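Local coordinates for protein hydratase ChsH1 (Mycobacterium tuberculosis C, PDB 4WNB) that probably acts as the hot-dog-fold partner subunit of a hydratase that adds water to the steroid-CoA enoyl thioester formed during cholesterol side-chain breakdown, at residues V50-D55 against L78-P83; D88-S93 against G110-G115. All coordinates share one frame; numbering follows the deposited sequence.

Contact 1 (V50-D55 with L78-P83) sets the start of helix 52-67 against the end of strand 72-80, while contact 2 (D88-S93 with G110-G115) pairs the strands of the hairpin that follows in the chain; their centres are about 11 Å apart. They meet directly where N112 ND2 probably donates a hydrogen bond to P83 O, 3.1 Å away. H117, on strand 115-125, reaches both: it hydrogen-bonds to the D55 carboxylate and to V82 O of contact 1 and packs against V90 and N112 of contact 2. Contact 1 lies at the steroid-CoA pocket, the side chain of L80 being about 4 Å from the ligand; in contact 2 the side chain of L114 is about 9 Å from the bound steroid-CoA.

Contact 1 (V50-D55 against L78-P83); sequences VNILTD and LRLGVP
I52, in the first turn of helix 52-67, meets L80 at the end of strand 72-80, and the contact is chiefly aliphatic. The two side chains cross at roughly a right angle: CD1 of I52 lies 3.7 Å from CD1 of L80, with I52 CG1 close behind. With CG1 anti to the carbonyl carbon (chi1 -65°), I52 extends its long branch to L80 and leaves CG2 facing L78, where it lies 4.3 Å from L78 CD1. That same L78 methyl settles against the CB of D55, at 3.9 Å, so L78 beds against I52 and D55, one helical turn apart, while L80 takes the far end of I52. L78 also packs against T56 and V59 further along the helix.

The polar groups find their partners elsewhere. D55 lends this contact its methylene, while its OD1 is hydrogen-bonded to H117 on the neighbouring strand. N51 is the N-cap: its OD1 takes T54 N at 3.0 Å, the donor standing 47° above the carbonyl plane, and also receives the T54 hydroxyl. Its ND2 donates to D29, a ligand of the bound cadmium, a link that probably steadies this part of the metal site.

Two other molecules border the contact. The steroid-CoA ligand touches I52, L80 and G81; a neighbouring subunit, a different protein, packs on I52 and L80 and pairs a strand antiparallel with L78 and R79, carrying the sheet across the interface. A long helix laid against a curved antiparallel sheet, with sheets joined edge to edge between subunits and the CoA ligand bound beside the interface, is the arrangement of the hot-dog fold, as in MaoC-like hydratases.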
ATOM      1  N   VAL B  50       4.040 -13.672   5.747  1.00 14.90           N
ATOM      2  CA  VAL B  50       4.960 -12.780   5.037  1.00 14.82           C
ATOM      3  C   VAL B  50       5.271 -13.289   3.617  1.00 14.58           C
ATOM      4  O   VAL B  50       5.502 -14.491   3.425  1.00 15.80           O
ATOM      5  CB  VAL B  50       6.271 -12.618   5.852  1.00 19.91           C
ATOM      6  CG1 VAL B  50       7.284 -11.797   5.113  1.00 18.85           C
ATOM      7  CG2 VAL B  50       5.953 -12.009   7.223  1.00 18.69           C
ATOM      8  N   ASN B  51       5.297 -12.384   2.638  1.00 14.16           N
ATOM      9  CA  ASN B  51       5.511 -12.782   1.249  1.00 17.27           C
ATOM     10  C   ASN B  51       7.002 -12.893   0.906  1.00 24.20           C
ATOM     11  O   ASN B  51       7.868 -12.517   1.689  1.00 15.78           O
ATOM     12  CB  ASN B  51       4.774 -11.820   0.283  1.00 14.13           C
ATOM     13  CG  ASN B  51       5.513 -10.507   0.033  1.00 16.35           C
ATOM     14  OD1 ASN B  51       6.254 -10.026   0.872  1.00 17.43           O
ATOM     15  ND2 ASN B  51       5.285  -9.913  -1.146  1.00 17.48           N
ATOM     16  N   ILE B  52       7.296 -13.441  -0.261  1.00 15.97           N
ATOM     17  CA  ILE B  52       8.665 -13.765  -0.609  1.00 15.57           C
ATOM     18  C   ILE B  52       9.480 -12.485  -0.898  1.00 16.40           C
ATOM     19  O   ILE B  52      10.672 -12.420  -0.572  1.00 18.66           O
ATOM     20  CB  ILE B  52       8.683 -14.745  -1.810  1.00 16.56           C
ATOM     21  CG1 ILE B  52       8.054 -16.087  -1.390  1.00 22.23           C
ATOM     22  CG2 ILE B  52      10.107 -14.951  -2.353  1.00 22.90           C
ATOM     23  CD1 ILE B  52       7.582 -16.981  -2.575  1.00 21.93           C
ATOM     24  N   LEU B  53       8.836 -11.463  -1.470  1.00 15.62           N
ATOM     25  CA  LEU B  53       9.548 -10.217  -1.777  0.58 18.07           C
ATOM     26  C   LEU B  53       9.974  -9.499  -0.505  1.00 17.31           C
ATOM     27  O   LEU B  53      10.994  -8.817  -0.490  1.00 16.72           O
ATOM     28  CB  LEU B  53       8.702  -9.293  -2.648  0.58 14.01           C
ATOM     29  CG  LEU B  53       8.934  -9.468  -4.151  0.58 14.80           C
ATOM     30  CD1 LEU B  53       8.046  -8.560  -5.008  0.58 15.63           C
ATOM     31  CD2 LEU B  53      10.420  -9.256  -4.476  0.58 19.33           C
ATOM     32  N   THR B  54       9.200  -9.655   0.558  1.00 15.53           N
ATOM     33  CA  THR B  54       9.585  -9.085   1.840  1.00 16.41           C
ATOM     34  C   THR B  54      10.765  -9.880   2.412  1.00 18.63           C
ATOM     35  O   THR B  54      11.700  -9.295   2.981  1.00 18.86           O
ATOM     36  CB  THR B  54       8.397  -9.075   2.818  1.00 15.89           C
ATOM     37  OG1 THR B  54       7.359  -8.235   2.289  1.00 14.81           O
ATOM     38  CG2 THR B  54       8.794  -8.590   4.206  1.00 16.97           C
ATOM     39  N   ASP B  55      10.738 -11.202   2.264  1.00 18.33           N
ATOM     40  CA  ASP B  55      11.906 -12.011   2.650  1.00 22.73           C
ATOM     41  C   ASP B  55      13.176 -11.479   1.996  1.00 21.90           C
ATOM     42  O   ASP B  55      14.202 -11.304   2.652  1.00 22.64           O
ATOM     43  CB  ASP B  55      11.755 -13.498   2.256  1.00 25.81           C
ATOM     44  CG  ASP B  55      10.843 -14.289   3.194  1.00 32.32           C
ATOM     45  OD1 ASP B  55      10.671 -13.897   4.367  1.00 24.83           O
ATOM     46  OD2 ASP B  55      10.314 -15.334   2.745  1.00 33.40           O
ATOM     47  N   LEU B  78      17.494 -17.308  -2.181  1.00 24.99           N
ATOM     48  CA  LEU B  78      16.623 -17.774  -1.112  1.00 24.82           C
ATOM     49  C   LEU B  78      16.234 -19.225  -1.306  1.00 31.52           C
ATOM     50  O   LEU B  78      15.828 -19.621  -2.403  1.00 29.03           O
ATOM     51  CB  LEU B  78      15.349 -16.937  -1.037  1.00 31.65           C
ATOM     52  CG  LEU B  78      15.441 -15.430  -0.821  1.00 28.17           C
ATOM     53  CD1 LEU B  78      14.039 -14.902  -0.600  1.00 26.47           C
ATOM     54  CD2 LEU B  78      16.359 -15.098   0.358  1.00 34.36           C
ATOM     55  N   ARG B  79      16.365 -20.015  -0.244  1.00 30.21           N
ATOM     56  CA  ARG B  79      15.698 -21.308  -0.180  1.00 31.74           C
ATOM     57  C   ARG B  79      14.560 -21.173   0.812  1.00 27.03           C
ATOM     58  O   ARG B  79      14.788 -20.854   1.978  1.00 30.67           O
ATOM     59  CB  ARG B  79      16.648 -22.435   0.234  1.00 36.65           C
ATOM     60  CG  ARG B  79      15.960 -23.797   0.230  1.00 44.24           C
ATOM     61  CD  ARG B  79      16.948 -24.960   0.263  1.00 50.91           C
ATOM     62  NE  ARG B  79      17.459 -25.236   1.604  1.00 56.56           N
ATOM     63  CZ  ARG B  79      18.639 -24.821   2.061  1.00 59.71           C
ATOM     64  NH1 ARG B  79      19.440 -24.098   1.290  1.00 59.23           N
ATOM     65  NH2 ARG B  79      19.020 -25.127   3.293  1.00 60.89           N
ATOM     66  N   LEU B  80      13.339 -21.403   0.346  1.00 29.80           N
ATOM     67  CA  LEU B  80      12.153 -21.100   1.140  1.00 30.71           C
ATOM     68  C   LEU B  80      11.787 -22.215   2.115  1.00 33.71           C
ATOM     69  O   LEU B  80      11.797 -23.397   1.761  1.00 38.36           O
ATOM     70  CB  LEU B  80      10.967 -20.805   0.220  1.00 30.22           C
ATOM     71  CG  LEU B  80      11.227 -19.713  -0.821  1.00 32.59           C
ATOM     72  CD1 LEU B  80      10.023 -19.561  -1.716  1.00 33.33           C
ATOM     73  CD2 LEU B  80      11.550 -18.382  -0.142  1.00 32.05           C
ATOM     74  N   GLY B  81      11.459 -21.830   3.346  1.00 26.41           N
ATOM     75  CA  GLY B  81      11.139 -22.797   4.381  1.00 27.02           C
ATOM     76  C   GLY B  81       9.737 -22.671   4.958  1.00 31.59           C
ATOM     77  O   GLY B  81       8.757 -22.446   4.229  1.00 29.14           O
ATOM     78  N   VAL B  82       9.637 -22.803   6.280  1.00 27.54           N
ATOM     79  CA  VAL B  82       8.337 -22.807   6.936  1.00 26.13           C
ATOM     80  C   VAL B  82       7.731 -21.412   6.860  1.00 25.02           C
ATOM     81  O   VAL B  82       8.460 -20.428   6.724  1.00 27.67           O
ATOM     82  CB  VAL B  82       8.427 -23.263   8.412  1.00 26.58           C
ATOM     83  CG1 VAL B  82       8.959 -24.714   8.492  1.00 27.88           C
ATOM     84  CG2 VAL B  82       9.284 -22.307   9.218  1.00 30.62           C
ATOM     85  N   PRO B  83       6.396 -21.330   6.923  1.00 26.22           N
ATOM     86  CA  PRO B  83       5.737 -20.015   6.840  1.00 27.16           C
ATOM     87  C   PRO B  83       6.026 -19.126   8.034  1.00 29.05           C
ATOM     88  O   PRO B  83       6.255 -19.626   9.144  1.00 26.80           O
ATOM     89  CB  PRO B  83       4.243 -20.366   6.803  1.00 28.86           C
ATOM     90  CG  PRO B  83       4.198 -21.805   6.331  1.00 30.09           C
ATOM     91  CD  PRO B  83       5.430 -22.438   6.884  1.00 31.43           C
TER

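Contact 2 (D88-S93 against G110-G115); sequences DTVTFS and GRNTLG
D88 reaches across to N112 and T113 with its carboxylate. From CB, the first torsion (chi1 -156°) sets the carboxylate carbon nearly opposite the backbone N and sends it over the partner strand. CG then comes 3.6 Å from the CB of N112, and the carboxylate lies stacked on the N112 amide, their planes 23° apart. OD1 takes two donors on its two sides: T113 N on the syn side at 3.2 Å, in a nearly straight bond (165°), and T89 N on the anti side at 2.7 Å. OD2, the other carboxylate oxygen, accepts the T113 hydroxyl at 2.7 Å from above the carboxylate plane. Three donors thus hold the carboxylate in place at the mouth of the type I turn N112-G115.

Beyond it the two strands run antiparallel. T91 and R111 form a hydrogen-bonded pair, T91 N to R111 O at 2.7 Å and R111 N to T91 O at 2.9 Å; F92 and G110 are the next, non-hydrogen-bonded pair. G110 has no side chain, and its CA lies 3.8 Å from V90 CG1, a methyl that also sits over one face of the F92 ring, toward its rim.

The hairpin of strands 89-100 and 103-112 supplies the second and third of the sheet's five strands, counted from strand 11-14. Strand 11-14 bonds to the outer side of the first strand and strand 115-125 to that of the second, while N112 ND2 reaches P83 O in the loop leading out of strand 72-80.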
ATOM      1  N   ASP B  88       4.204 -14.508  14.771  1.00 29.93           N
ATOM      2  CA  ASP B  88       5.432 -15.262  14.978  1.00 31.37           C
ATOM      3  C   ASP B  88       6.583 -14.274  14.821  1.00 29.48           C
ATOM      4  O   ASP B  88       6.437 -13.214  14.195  1.00 26.25           O
ATOM      5  CB  ASP B  88       5.544 -16.445  14.004  1.00 25.84           C
ATOM      6  CG  ASP B  88       6.434 -17.559  14.530  1.00 35.63           C
ATOM      7  OD1 ASP B  88       7.292 -17.297  15.403  1.00 36.16           O
ATOM      8  OD2 ASP B  88       6.275 -18.699  14.058  1.00 32.87           O
ATOM      9  N   THR B  89       7.705 -14.591  15.447  1.00 32.63           N
ATOM     10  CA  THR B  89       8.896 -13.752  15.423  1.00 33.34           C
ATOM     11  C   THR B  89      10.001 -14.467  14.666  1.00 41.05           C
ATOM     12  O   THR B  89      10.364 -15.595  15.007  1.00 37.19           O
ATOM     13  CB  THR B  89       9.400 -13.422  16.849  1.00 34.38           C
ATOM     14  OG1 THR B  89       8.439 -12.589  17.513  1.00 34.07           O
ATOM     15  CG2 THR B  89      10.722 -12.700  16.800  1.00 31.72           C
ATOM     16  N   VAL B  90      10.540 -13.823  13.638  1.00 30.42           N
ATOM     17  CA  VAL B  90      11.687 -14.404  12.962  1.00 31.72           C
ATOM     18  C   VAL B  90      12.985 -13.796  13.475  1.00 36.10           C
ATOM     19  O   VAL B  90      13.142 -12.580  13.565  1.00 37.19           O
ATOM     20  CB  VAL B  90      11.591 -14.250  11.439  1.00 29.47           C
ATOM     21  CG1 VAL B  90      12.969 -14.411  10.781  1.00 30.60           C
ATOM     22  CG2 VAL B  90      10.635 -15.277  10.899  1.00 29.46           C
ATOM     23  N   THR B  91      13.913 -14.667  13.838  1.00 36.64           N
ATOM     24  CA  THR B  91      15.238 -14.238  14.236  1.00 41.07           C
ATOM     25  C   THR B  91      16.221 -14.465  13.094  1.00 41.97           C
ATOM     26  O   THR B  91      16.384 -15.593  12.628  1.00 41.09           O
ATOM     27  CB  THR B  91      15.715 -14.996  15.490  1.00 45.10           C
ATOM     28  OG1 THR B  91      14.740 -14.854  16.530  1.00 44.18           O
ATOM     29  CG2 THR B  91      17.043 -14.455  15.961  1.00 42.17           C
ATOM     30  N   PHE B  92      16.863 -13.399  12.626  1.00 37.14           N
ATOM     31  CA  PHE B  92      17.899 -13.560  11.611  1.00 39.60           C
ATOM     32  C   PHE B  92      19.250 -13.736  12.277  1.00 40.30           C
ATOM     33  O   PHE B  92      19.633 -12.941  13.129  1.00 43.40           O
ATOM     34  CB  PHE B  92      17.941 -12.366  10.660  1.00 35.24           C
ATOM     35  CG  PHE B  92      16.789 -12.318   9.699  1.00 36.63           C
ATOM     36  CD1 PHE B  92      15.644 -11.604  10.007  1.00 36.54           C
ATOM     37  CD2 PHE B  92      16.850 -12.989   8.486  1.00 35.37           C
ATOM     38  CE1 PHE B  92      14.571 -11.556   9.123  1.00 32.56           C
ATOM     39  CE2 PHE B  92      15.777 -12.952   7.592  1.00 36.96           C
ATOM     40  CZ  PHE B  92      14.636 -12.232   7.912  1.00 36.04           C
ATOM     41  N   SER B  93      19.960 -14.788  11.885  1.00 42.81           N
ATOM     42  CA  SER B  93      21.342 -14.983  12.292  1.00 52.02           C
ATOM     43  C   SER B  93      22.193 -15.052  11.035  1.00 52.22           C
ATOM     44  O   SER B  93      21.728 -15.504   9.986  1.00 51.67           O
ATOM     45  CB  SER B  93      21.499 -16.248  13.136  1.00 52.70           C
ATOM     46  OG  SER B  93      21.010 -17.385  12.447  1.00 57.57           O
ATOM     47  N   GLY B 110      16.823 -17.247   8.687  1.00 37.91           N
ATOM     48  CA  GLY B 110      15.726 -16.684   9.449  1.00 36.26           C
ATOM     49  C   GLY B 110      14.940 -17.798  10.112  1.00 37.23           C
ATOM     50  O   GLY B 110      14.395 -18.677   9.438  1.00 33.36           O
ATOM     51  N   ARG B 111      14.893 -17.767  11.443  1.00 39.08           N
ATOM     52  CA  ARG B 111      14.234 -18.810  12.221  1.00 37.08           C
ATOM     53  C   ARG B 111      13.030 -18.266  12.975  1.00 35.89           C
ATOM     54  O   ARG B 111      13.096 -17.181  13.542  1.00 35.48           O
ATOM     55  CB  ARG B 111      15.217 -19.442  13.226  1.00 40.20           C
ATOM     56  CG  ARG B 111      16.567 -19.815  12.650  1.00 41.19           C
ATOM     57  CD  ARG B 111      17.394 -20.602  13.658  1.00 44.82           C
ATOM     58  NE  ARG B 111      18.117 -21.692  13.011  1.00 47.15           N
ATOM     59  CZ  ARG B 111      19.337 -21.582  12.500  1.00 48.15           C
ATOM     60  NH1 ARG B 111      19.986 -20.426  12.577  1.00 49.94           N
ATOM     61  NH2 ARG B 111      19.910 -22.630  11.920  1.00 49.81           N
ATOM     62  N   ASN B 112      11.933 -19.011  12.980  1.00 31.43           N
ATOM     63  CA  ASN B 112      10.824 -18.676  13.867  1.00 39.76           C
ATOM     64  C   ASN B 112      10.406 -19.914  14.662  1.00 40.62           C
ATOM     65  O   ASN B 112      11.162 -20.892  14.722  1.00 40.91           O
ATOM     66  CB  ASN B 112       9.642 -18.064  13.084  1.00 31.47           C
ATOM     67  CG  ASN B 112       9.052 -19.000  12.026  1.00 34.49           C
ATOM     68  OD1 ASN B 112       9.075 -20.221  12.155  1.00 38.68           O
ATOM     69  ND2 ASN B 112       8.498 -18.409  10.976  1.00 27.42           N
ATOM     70  N   THR B 113       9.219 -19.890  15.260  1.00 41.55           N
ATOM     71  CA  THR B 113       8.794 -21.000  16.109  1.00 44.31           C
ATOM     72  C   THR B 113       8.611 -22.287  15.311  1.00 47.51           C
ATOM     73  O   THR B 113       8.884 -23.381  15.815  1.00 44.84           O
ATOM     74  CB  THR B 113       7.481 -20.690  16.859  1.00 44.52           C
ATOM     75  OG1 THR B 113       6.395 -20.604  15.924  1.00 48.66           O
ATOM     76  CG2 THR B 113       7.601 -19.392  17.640  1.00 37.93           C
ATOM     77  N   LEU B 114       8.165 -22.154  14.066  1.00 42.10           N
ATOM     78  CA  LEU B 114       7.941 -23.309  13.200  1.00 42.99           C
ATOM     79  C   LEU B 114       9.239 -23.913  12.656  1.00 42.93           C
ATOM     80  O   LEU B 114       9.226 -25.002  12.077  1.00 45.75           O
ATOM     81  CB  LEU B 114       7.026 -22.920  12.037  1.00 40.09           C
ATOM     82  CG  LEU B 114       5.543 -22.727  12.341  1.00 39.28           C
ATOM     83  CD1 LEU B 114       4.782 -22.315  11.082  1.00 37.95           C
ATOM     84  CD2 LEU B 114       4.959 -23.998  12.942  1.00 43.16           C
ATOM     85  N   GLY B 115      10.353 -23.207  12.839  1.00 46.15           N
ATOM     86  CA  GLY B 115      11.651 -23.679  12.378  1.00 47.20           C
ATOM     87  C   GLY B 115      12.386 -22.699  11.470  1.00 44.15           C
ATOM     88  O   GLY B 115      12.368 -21.487  11.704  1.00 43.25           O
TER